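Long-range contacts in carbonic anhydrase (Porphyridium purpureum, PDB 1DDZ), which probably catalyses the reversible hydration of carbon dioxide to hydrogencarbonate and a proton, as a zinc-dependent beta-class carbonic anhydrase with two zinc sites in one chain: residues Tyr69-Cys74 / His124-Gly129; Ala99-His104 / Leu152-Asp157; Ala353-His358 / Arg407-Val412. All coordinates share one frame; numbering follows the deposited sequence.

Contact 1. Residues Tyr69-Cys74 / His124-Gly129; sequences YLWIGC and HILVCG. With ZN (zinc ion), chain C.
L70 and I72 carry the backbone pairing of two neighbouring parallel strands. L70 N-H donates to H124 O, and L70 O accepts from L126 N at 2.7 Å; two residues on, I72 N bonds to L126 O, and I72 O accepts from C128 N at an N-H...O angle of 170°. Past the last bond the strands part slightly, and a water bridges them, accepting from C74 N and donating to C128 O at 2.9 Å.

On the face that carries W71, the indole, its CG anti to the backbone N (chi1 171°), lies with its six-membered ring against C128. C128 CB stands over the ring face toward its rim, 3.3 Å from W71 CZ2, a CH-pi contact, and SG lies obliquely beside the ring. L126 CD1 lies between W71 CE3 (3.7 Å) and Y69 CD2, one methyl of the leucine serving both rings. An alanine at W71 would probably open a gap beside C128 and L126 CD1. On the other face, I125 CG2 touches both L70 CD1 and I72 CD1, each at 3.9 Å, where L70 and I125 also pack on helix 107-119.

C74 ends its strand as a zinc ligand, SG 2.4 Å from the zinc ion, with D76, H130 and C133 completing the site: metal binding at the C-terminal ends of parallel strands in the alpha/beta fold of beta-carbonic anhydrases.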
loop_
_atom_site.group_PDB
_atom_site.type_symbol
_atom_site.label_atom_id
_atom_site.label_comp_id
_atom_site.label_asym_id
_atom_site.label_seq_id
_atom_site.Cartn_x
_atom_site.Cartn_y
_atom_site.Cartn_z
ATOM N N TYR A 69 22.272 -4.312 11.267
ATOM C CA TYR A 69 21.591 -3.066 10.916
ATOM C C TYR A 69 20.582 -3.193 9.784
ATOM O O TYR A 69 20.807 -3.915 8.820
ATOM C CB TYR A 69 22.585 -2.000 10.459
ATOM C CG TYR A 69 23.487 -1.469 11.536
ATOM C CD1 TYR A 69 24.671 -2.119 11.848
ATOM C CD2 TYR A 69 23.150 -0.328 12.254
ATOM C CE1 TYR A 69 25.491 -1.661 12.849
ATOM C CE2 TYR A 69 23.963 0.142 13.260
ATOM C CZ TYR A 69 25.139 -0.533 13.555
ATOM O OH TYR A 69 25.973 -0.122 14.570
ATOM N N LEU A 70 19.461 -2.506 9.946
ATOM C CA LEU A 70 18.438 -2.383 8.930
ATOM C C LEU A 70 18.630 -0.903 8.561
ATOM O O LEU A 70 18.707 -0.040 9.437
ATOM C CB LEU A 70 17.038 -2.552 9.512
ATOM C CG LEU A 70 15.885 -2.746 8.513
ATOM C CD1 LEU A 70 14.658 -2.149 9.088
ATOM C CD2 LEU A 70 16.169 -2.173 7.153
ATOM N N TRP A 71 18.767 -0.617 7.279
ATOM C CA TRP A 71 18.942 0.734 6.807
ATOM C C TRP A 71 17.874 1.043 5.768
ATOM O O TRP A 71 17.749 0.368 4.747
ATOM C CB TRP A 71 20.319 0.867 6.210
ATOM C CG TRP A 71 20.618 2.150 5.477
ATOM C CD1 TRP A 71 20.108 2.554 4.275
ATOM C CD2 TRP A 71 21.628 3.107 5.822
ATOM N NE1 TRP A 71 20.755 3.679 3.846
ATOM C CE2 TRP A 71 21.691 4.036 4.774
ATOM C CE3 TRP A 71 22.504 3.240 6.899
ATOM C CZ2 TRP A 71 22.591 5.091 4.775
ATOM C CZ3 TRP A 71 23.405 4.284 6.897
ATOM C CH2 TRP A 71 23.444 5.195 5.842
ATOM N N ILE A 72 17.061 2.047 6.070
ATOM C CA ILE A 72 16.000 2.502 5.180
ATOM C C ILE A 72 16.512 3.809 4.566
ATOM O O ILE A 72 16.691 4.808 5.265
ATOM C CB ILE A 72 14.698 2.709 5.960
ATOM C CG1 ILE A 72 14.273 1.381 6.604
ATOM C CG2 ILE A 72 13.617 3.287 5.038
ATOM C CD1 ILE A 72 13.609 1.520 7.936
ATOM N N GLY A 73 16.826 3.756 3.272
ATOM C CA GLY A 73 17.370 4.894 2.570
ATOM C C GLY A 73 16.576 5.287 1.344
ATOM O O GLY A 73 15.508 4.747 1.076
ATOM N N CYS A 74 17.118 6.230 0.594
ATOM C CA CYS A 74 16.482 6.750 -0.590
ATOM C C CYS A 74 17.062 6.118 -1.836
ATOM O O CYS A 74 18.247 5.819 -1.901
ATOM C CB CYS A 74 16.724 8.267 -0.652
ATOM S SG CYS A 74 15.956 9.126 -2.038
ATOM N N HIS A 124 19.867 -2.742 15.291
ATOM C CA HIS A 124 19.776 -1.315 15.083
ATOM C C HIS A 124 19.138 -1.054 13.747
ATOM O O HIS A 124 19.437 -1.749 12.783
ATOM C CB HIS A 124 21.171 -0.707 15.086
ATOM C CG HIS A 124 21.963 -1.019 16.316
ATOM N ND1 HIS A 124 23.009 -1.918 16.322
ATOM C CD2 HIS A 124 21.831 -0.588 17.594
ATOM C CE1 HIS A 124 23.476 -2.035 17.555
ATOM N NE2 HIS A 124 22.776 -1.241 18.343
ATOM N N ILE A 125 18.243 -0.071 13.715
ATOM C CA ILE A 125 17.540 0.354 12.511
ATOM C C ILE A 125 17.956 1.801 12.282
ATOM O O ILE A 125 17.932 2.614 13.199
ATOM C CB ILE A 125 15.998 0.300 12.689
ATOM C CG1 ILE A 125 15.533 -1.137 12.943
ATOM C CG2 ILE A 125 15.280 0.892 11.446
ATOM C CD1 ILE A 125 14.092 -1.195 13.370
ATOM N N LEU A 126 18.385 2.114 11.070
ATOM C CA LEU A 126 18.784 3.475 10.730
ATOM C C LEU A 126 17.908 4.002 9.583
ATOM O O LEU A 126 17.658 3.287 8.601
ATOM C CB LEU A 126 20.252 3.510 10.271
ATOM C CG LEU A 126 21.378 3.363 11.305
ATOM C CD1 LEU A 126 22.679 3.055 10.640
ATOM C CD2 LEU A 126 21.532 4.658 12.039
ATOM N N VAL A 127 17.386 5.216 9.727
ATOM C CA VAL A 127 16.632 5.833 8.635
ATOM C C VAL A 127 17.589 6.926 8.182
ATOM O O VAL A 127 18.000 7.760 8.975
ATOM C CB VAL A 127 15.295 6.431 9.067
ATOM C CG1 VAL A 127 14.637 7.070 7.872
ATOM C CG2 VAL A 127 14.401 5.376 9.661
ATOM N N CYS A 128 18.020 6.873 6.928
ATOM C CA CYS A 128 18.980 7.845 6.433
ATOM C C CYS A 128 18.455 8.645 5.267
ATOM O O CYS A 128 17.961 8.076 4.300
ATOM C CB CYS A 128 20.275 7.142 6.012
ATOM S SG CYS A 128 21.520 8.207 5.322
ATOM N N GLY A 129 18.551 9.969 5.393
ATOM C CA GLY A 129 18.120 10.869 4.350
ATOM C C GLY A 129 19.383 11.509 3.832
ATOM O O GLY A 129 20.443 11.346 4.443
HETATM ZN ZN ZN C . 16.706 11.365 -2.446
HETATM O O HOH W 1 19.417 8.060 1.838
#

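Contact 2. Residues Ala99-His104 / Leu152-Asp157; sequences ANQCIH and LRHIRD
A99-H104 runs as an irregular loop past one side of helix 147-161, with A99 CA 8.2 Å from I155 CA and I103 CA 7.7 Å from H154 CA, so that side chains alone bridge the gap. H154 and I103 meet over a face of the imidazole. I103 crosses the ring at about a right angle and sets CG1 over the centre of that face, 3.8 Å from the centroid and 10° off the normal, a CH-pi contact. I103 CD1 reaches H154 CD2 at 3.4 Å while CG2 lies near CE1, so both branches of the isoleucine spread over the flat ring. With CG anti to the carbonyl carbon (chi1 -69°), the H154 ring leaves the helix toward the loop and offers this face to I103. Its polar end turns to the dimer partner: NE2 is hydrogen-bonded to S105 OG of the second subunit, and H104 of that subunit meets the H154 ring edge-to-face.

The loop joins strand 92-97 to helix 107-119 in the alpha/beta fold of a beta-carbonic anhydrase, and at its start it skirts the zinc site, the A99 side chain lying about 4 Å from that of C133.

Q101, bent at chi2 (-63°), lays its terminal amide against both H154 CB and I155 CG1, crossing the I155 side chain at about a right angle. A99 CB meets I155 CD1 at 3.5 Å, tighter than usual for two carbons, so a side chain as small as alanine suits the spot. I155 is further covered by L179 of helix 172-193 and A139 of helix 134-141.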
loop_
_atom_site.group_PDB
_atom_site.type_symbol
_atom_site.label_atom_id
_atom_site.label_comp_id
_atom_site.label_asym_id
_atom_site.label_seq_id
_atom_site.Cartn_x
_atom_site.Cartn_y
_atom_site.Cartn_z
ATOM N N ALA A 99 12.651 9.052 -1.344
ATOM C CA ALA A 99 12.743 9.897 -0.154
ATOM C C ALA A 99 12.743 9.180 1.181
ATOM O O ALA A 99 12.225 9.706 2.164
ATOM C CB ALA A 99 11.649 10.967 -0.172
ATOM N N ASN A 100 13.311 7.969 1.222
ATOM C CA ASN A 100 13.428 7.187 2.465
ATOM C C ASN A 100 12.204 7.229 3.394
ATOM O O ASN A 100 12.321 7.429 4.602
ATOM C CB ASN A 100 14.727 7.561 3.237
ATOM C CG ASN A 100 14.946 9.084 3.369
ATOM O OD1 ASN A 100 15.555 9.710 2.506
ATOM N ND2 ASN A 100 14.457 9.664 4.443
ATOM N N GLN A 101 11.043 6.955 2.821
ATOM C CA GLN A 101 9.801 6.984 3.552
ATOM C C GLN A 101 9.529 5.747 4.367
ATOM O O GLN A 101 9.863 4.630 3.969
ATOM C CB GLN A 101 8.635 7.197 2.586
ATOM C CG GLN A 101 8.635 8.536 1.903
ATOM C CD GLN A 101 8.473 9.685 2.887
ATOM O OE1 GLN A 101 9.418 10.433 3.156
ATOM N NE2 GLN A 101 7.294 9.797 3.469
ATOM N N CYS A 102 8.866 5.970 5.492
ATOM C CA CYS A 102 8.467 4.925 6.383
ATOM C C CYS A 102 6.985 5.167 6.649
ATOM O O CYS A 102 6.575 5.453 7.773
ATOM C CB CYS A 102 9.289 4.940 7.667
ATOM S SG CYS A 102 11.007 4.489 7.400
ATOM N N ILE A 103 6.188 5.023 5.595
ATOM C CA ILE A 103 4.750 5.217 5.644
ATOM C C ILE A 103 4.103 4.135 6.508
ATOM O O ILE A 103 4.366 2.949 6.322
ATOM C CB ILE A 103 4.185 5.221 4.205
ATOM C CG1 ILE A 103 4.769 6.409 3.452
ATOM C CG2 ILE A 103 2.646 5.229 4.206
ATOM C CD1 ILE A 103 4.718 6.284 1.969
ATOM N N HIS A 104 3.242 4.543 7.433
ATOM C CA HIS A 104 2.577 3.628 8.351
ATOM C C HIS A 104 2.033 2.359 7.727
ATOM O O HIS A 104 2.282 1.276 8.220
ATOM C CB HIS A 104 1.408 4.319 9.082
ATOM C CG HIS A 104 1.810 5.503 9.903
ATOM N ND1 HIS A 104 1.288 6.767 9.696
ATOM C CD2 HIS A 104 2.630 5.612 10.972
ATOM C CE1 HIS A 104 1.760 7.591 10.616
ATOM N NE2 HIS A 104 2.574 6.913 11.400
ATOM N N LEU A 152 4.522 11.323 -2.757
ATOM C CA LEU A 152 5.062 12.592 -2.268
ATOM C C LEU A 152 4.160 13.410 -1.345
ATOM O O LEU A 152 4.650 14.330 -0.693
ATOM C CB LEU A 152 5.560 13.446 -3.429
ATOM C CG LEU A 152 6.648 12.761 -4.263
ATOM C CD1 LEU A 152 7.069 13.659 -5.381
ATOM C CD2 LEU A 152 7.833 12.418 -3.387
ATOM N N ARG A 153 2.866 13.080 -1.281
ATOM C CA ARG A 153 1.951 13.771 -0.381
ATOM C C ARG A 153 2.399 13.570 1.059
ATOM O O ARG A 153 2.104 14.389 1.897
ATOM C CB ARG A 153 0.516 13.254 -0.500
ATOM C CG ARG A 153 -0.276 13.723 -1.697
ATOM C CD ARG A 153 -0.127 15.211 -1.952
ATOM N NE ARG A 153 1.061 15.494 -2.768
ATOM C CZ ARG A 153 1.129 16.434 -3.706
ATOM N NH1 ARG A 153 0.070 17.198 -3.966
ATOM N NH2 ARG A 153 2.261 16.616 -4.379
ATOM N N HIS A 154 3.118 12.481 1.349
ATOM C CA HIS A 154 3.582 12.223 2.704
ATOM C C HIS A 154 4.645 13.207 3.124
ATOM O O HIS A 154 4.697 13.613 4.275
ATOM C CB HIS A 154 4.085 10.785 2.852
ATOM C CG HIS A 154 2.999 9.767 2.758
ATOM N ND1 HIS A 154 2.140 9.498 3.806
ATOM C CD2 HIS A 154 2.592 8.984 1.737
ATOM C CE1 HIS A 154 1.254 8.600 3.425
ATOM N NE2 HIS A 154 1.511 8.274 2.175
ATOM N N ILE A 155 5.478 13.618 2.180
ATOM C CA ILE A 155 6.514 14.605 2.458
ATOM C C ILE A 155 5.827 15.961 2.716
ATOM O O ILE A 155 6.292 16.770 3.513
ATOM C CB ILE A 155 7.462 14.720 1.280
ATOM C CG1 ILE A 155 8.212 13.401 1.111
ATOM C CG2 ILE A 155 8.441 15.874 1.488
ATOM C CD1 ILE A 155 9.177 13.385 -0.043
ATOM N N ARG A 156 4.705 16.180 2.031
ATOM C CA ARG A 156 3.895 17.395 2.165
ATOM C C ARG A 156 3.302 17.460 3.561
ATOM O O ARG A 156 3.149 18.525 4.128
ATOM C CB ARG A 156 2.785 17.402 1.132
ATOM C CG ARG A 156 3.276 17.759 -0.216
ATOM C CD ARG A 156 3.498 19.239 -0.255
ATOM N NE ARG A 156 2.956 19.749 -1.493
ATOM C CZ ARG A 156 1.835 20.451 -1.615
ATOM N NH1 ARG A 156 1.093 20.793 -0.566
ATOM N NH2 ARG A 156 1.416 20.722 -2.829
ATOM N N ASP A 157 2.994 16.303 4.128
ATOM C CA ASP A 157 2.481 16.268 5.484
ATOM C C ASP A 157 3.581 16.712 6.418
ATOM O O ASP A 157 3.310 17.381 7.392
ATOM C CB ASP A 157 2.008 14.884 5.866
ATOM C CG ASP A 157 0.676 14.551 5.260
ATOM O OD1 ASP A 157 0.067 15.422 4.603
ATOM O OD2 ASP A 157 0.237 13.397 5.429
#

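Contact 3. Residues Ala353-His358 / Arg407-Val412; sequences ANQCIH and RHIRDV
In the second carbonic anhydrase unit of the chain, the loop that follows strand 346-351 and leads to helix 361-373 packs against the first turn of helix 407-414, close to a zinc site and to the second subunit. Q355 and H408 meet here through a water as well as directly. The water accepts from Q355 NE2 at 3.0 Å and donates a weak bond to H408 O, linking the loop side chain to the helix backbone. The other end of the amide is held as well, since Q355 OE1 accepts from N437 ND2 of helix 426-447. A glutamine suits this place because it offers a donor and an acceptor at the end of a long side chain; bent at chi2 (-70°), that chain brings NE2 beside H408 CB and I409 CD1.

I357 lies across the H408 imidazole at about a right angle. Its CG1 sits over the centre of one ring face, 3.9 Å from the centroid and 11° off the normal, a CH-pi contact that gives the flat ring an aliphatic cover. I357 CD1 is 3.4 Å from H408 ND1, and ND1 itself is hydrogen-bonded to W405 O just before the helix, a bond that would fix the rotation of the ring.

Nearer the metal, A353 CB touches I409 CD1 at 3.5 Å, small methyl against isoleucine tip, and L433 packs on the same isoleucine. R407 and D411 turn to the second subunit, R407 in a salt bridge with D486 and D411 in a hydrogen bond with H358, both of that subunit. With C387 and C328 about 4 and 5 Å from A353, side chain to side chain, this is second-shell packing beside the zinc site of a beta-carbonic anhydrase, at a dimer interface.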
loop_
_atom_site.group_PDB
_atom_site.type_symbol
_atom_site.label_atom_id
_atom_site.label_comp_id
_atom_site.label_asym_id
_atom_site.label_seq_id
_atom_site.Cartn_x
_atom_site.Cartn_y
_atom_site.Cartn_z
ATOM N N ALA A 353 13.005 -9.967 -1.369
ATOM C CA ALA A 353 12.878 -10.865 -2.512
ATOM C C ALA A 353 12.657 -10.161 -3.846
ATOM O O ALA A 353 11.968 -10.676 -4.718
ATOM C CB ALA A 353 11.773 -11.869 -2.252
ATOM N N ASN A 354 13.219 -8.963 -3.976
ATOM C CA ASN A 354 13.136 -8.158 -5.196
ATOM C C ASN A 354 11.823 -8.238 -5.957
ATOM O O ASN A 354 11.816 -8.454 -7.182
ATOM C CB ASN A 354 14.327 -8.449 -6.129
ATOM C CG ASN A 354 14.639 -9.937 -6.252
ATOM O OD1 ASN A 354 15.379 -10.479 -5.441
ATOM N ND2 ASN A 354 14.072 -10.593 -7.257
ATOM N N GLN A 355 10.725 -8.014 -5.223
ATOM C CA GLN A 355 9.363 -8.064 -5.760
ATOM C C GLN A 355 8.976 -6.818 -6.552
ATOM O O GLN A 355 9.408 -5.692 -6.230
ATOM C CB GLN A 355 8.349 -8.230 -4.637
ATOM C CG GLN A 355 8.423 -9.512 -3.848
ATOM C CD GLN A 355 7.995 -10.695 -4.652
ATOM O OE1 GLN A 355 8.735 -11.184 -5.508
ATOM N NE2 GLN A 355 6.821 -11.199 -4.357
ATOM N N CYS A 356 8.194 -7.044 -7.607
ATOM C CA CYS A 356 7.677 -5.978 -8.470
ATOM C C CYS A 356 6.187 -6.227 -8.586
ATOM O O CYS A 356 5.685 -6.493 -9.676
ATOM C CB CYS A 356 8.309 -6.037 -9.868
ATOM S SG CYS A 356 10.038 -5.686 -9.887
ATOM N N ILE A 357 5.497 -6.180 -7.450
ATOM C CA ILE A 357 4.073 -6.409 -7.381
ATOM C C ILE A 357 3.337 -5.376 -8.239
ATOM O O ILE A 357 3.709 -4.200 -8.252
ATOM C CB ILE A 357 3.646 -6.398 -5.917
ATOM C CG1 ILE A 357 4.348 -7.557 -5.194
ATOM C CG2 ILE A 357 2.148 -6.459 -5.786
ATOM C CD1 ILE A 357 4.380 -7.442 -3.681
ATOM N N HIS A 358 2.344 -5.836 -9.010
ATOM C CA HIS A 358 1.571 -4.983 -9.925
ATOM C C HIS A 358 1.094 -3.680 -9.317
ATOM O O HIS A 358 1.243 -2.617 -9.915
ATOM C CB HIS A 358 0.319 -5.705 -10.448
ATOM C CG HIS A 358 0.608 -6.883 -11.318
ATOM N ND1 HIS A 358 1.368 -6.784 -12.456
ATOM C CD2 HIS A 358 0.205 -8.171 -11.242
ATOM C CE1 HIS A 358 1.421 -7.958 -13.055
ATOM N NE2 HIS A 358 0.723 -8.817 -12.336
ATOM N N ARG A 407 3.644 -14.231 0.067
ATOM C CA ARG A 407 2.671 -15.081 -0.623
ATOM C C ARG A 407 2.783 -14.947 -2.139
ATOM O O ARG A 407 2.390 -15.839 -2.888
ATOM C CB ARG A 407 1.250 -14.797 -0.157
ATOM C CG ARG A 407 0.880 -15.500 1.119
ATOM C CD ARG A 407 1.141 -16.959 0.938
ATOM N NE ARG A 407 0.554 -17.789 1.971
ATOM C CZ ARG A 407 1.241 -18.628 2.746
ATOM N NH1 ARG A 407 2.562 -18.742 2.622
ATOM N NH2 ARG A 407 0.582 -19.405 3.610
ATOM N N HIS A 408 3.362 -13.843 -2.590
ATOM C CA HIS A 408 3.556 -13.622 -4.002
ATOM C C HIS A 408 4.577 -14.610 -4.586
ATOM O O HIS A 408 4.455 -15.029 -5.751
ATOM C CB HIS A 408 3.990 -12.182 -4.249
ATOM C CG HIS A 408 2.853 -11.209 -4.228
ATOM N ND1 HIS A 408 2.630 -10.348 -3.175
ATOM C CD2 HIS A 408 1.838 -11.010 -5.098
ATOM C CE1 HIS A 408 1.517 -9.670 -3.397
ATOM N NE2 HIS A 408 1.017 -10.056 -4.558
ATOM N N ILE A 409 5.567 -14.988 -3.774
ATOM C CA ILE A 409 6.579 -15.950 -4.210
ATOM C C ILE A 409 5.937 -17.331 -4.254
ATOM O O ILE A 409 6.290 -18.157 -5.082
ATOM C CB ILE A 409 7.813 -15.949 -3.308
ATOM C CG1 ILE A 409 8.702 -14.767 -3.659
ATOM C CG2 ILE A 409 8.612 -17.221 -3.494
ATOM C CD1 ILE A 409 8.848 -13.814 -2.544
ATOM N N ARG A 410 4.939 -17.543 -3.407
ATOM C CA ARG A 410 4.215 -18.802 -3.394
ATOM C C ARG A 410 3.430 -18.973 -4.692
ATOM O O ARG A 410 3.342 -20.072 -5.226
ATOM C CB ARG A 410 3.287 -18.876 -2.190
ATOM C CG ARG A 410 3.955 -19.442 -0.955
ATOM C CD ARG A 410 4.298 -20.911 -1.150
ATOM N NE ARG A 410 3.933 -21.642 0.048
ATOM C CZ ARG A 410 2.909 -22.479 0.157
ATOM N NH1 ARG A 410 2.125 -22.762 -0.871
ATOM N NH2 ARG A 410 2.592 -22.929 1.351
ATOM N N ASP A 411 2.902 -17.877 -5.228
ATOM C CA ASP A 411 2.162 -17.922 -6.494
ATOM C C ASP A 411 3.090 -18.367 -7.617
ATOM O O ASP A 411 2.699 -19.092 -8.529
ATOM C CB ASP A 411 1.613 -16.538 -6.845
ATOM C CG ASP A 411 0.454 -16.119 -5.972
ATOM O OD1 ASP A 411 -0.027 -16.904 -5.125
ATOM O OD2 ASP A 411 0.013 -14.976 -6.142
ATOM N N VAL A 412 4.314 -17.872 -7.573
ATOM C CA VAL A 412 5.312 -18.238 -8.560
ATOM C C VAL A 412 5.582 -19.752 -8.489
ATOM O O VAL A 412 5.643 -20.417 -9.521
ATOM C CB VAL A 412 6.633 -17.460 -8.332
ATOM C CG1 VAL A 412 7.678 -17.862 -9.367
ATOM C CG2 VAL A 412 6.386 -15.965 -8.392
HETATM O O HOH W 2 6.436 -13.131 -6.664
#

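How the contacts relate
Contacts 1 and 2 belong to the first carbonic anhydrase unit and alternate along the chain, their centres about 15 Å apart. They touch where the strands end: C74 SG is 3.4 Å from A99 N, and N100 CG lies 3.3 Å from C128 O. Contact 1 supplies a zinc ligand, while contact 2 packs beside the same metal, its A99 side chain about 6 Å from the ion. Contact 3 is the counterpart of contact 2 in the second unit, with the same loop sequence and A353 likewise about 6 Å from its own zinc ion. The centres of contacts 2 and 3 are about 24 Å apart; both reach the second subunit, whereas contact 1 does not.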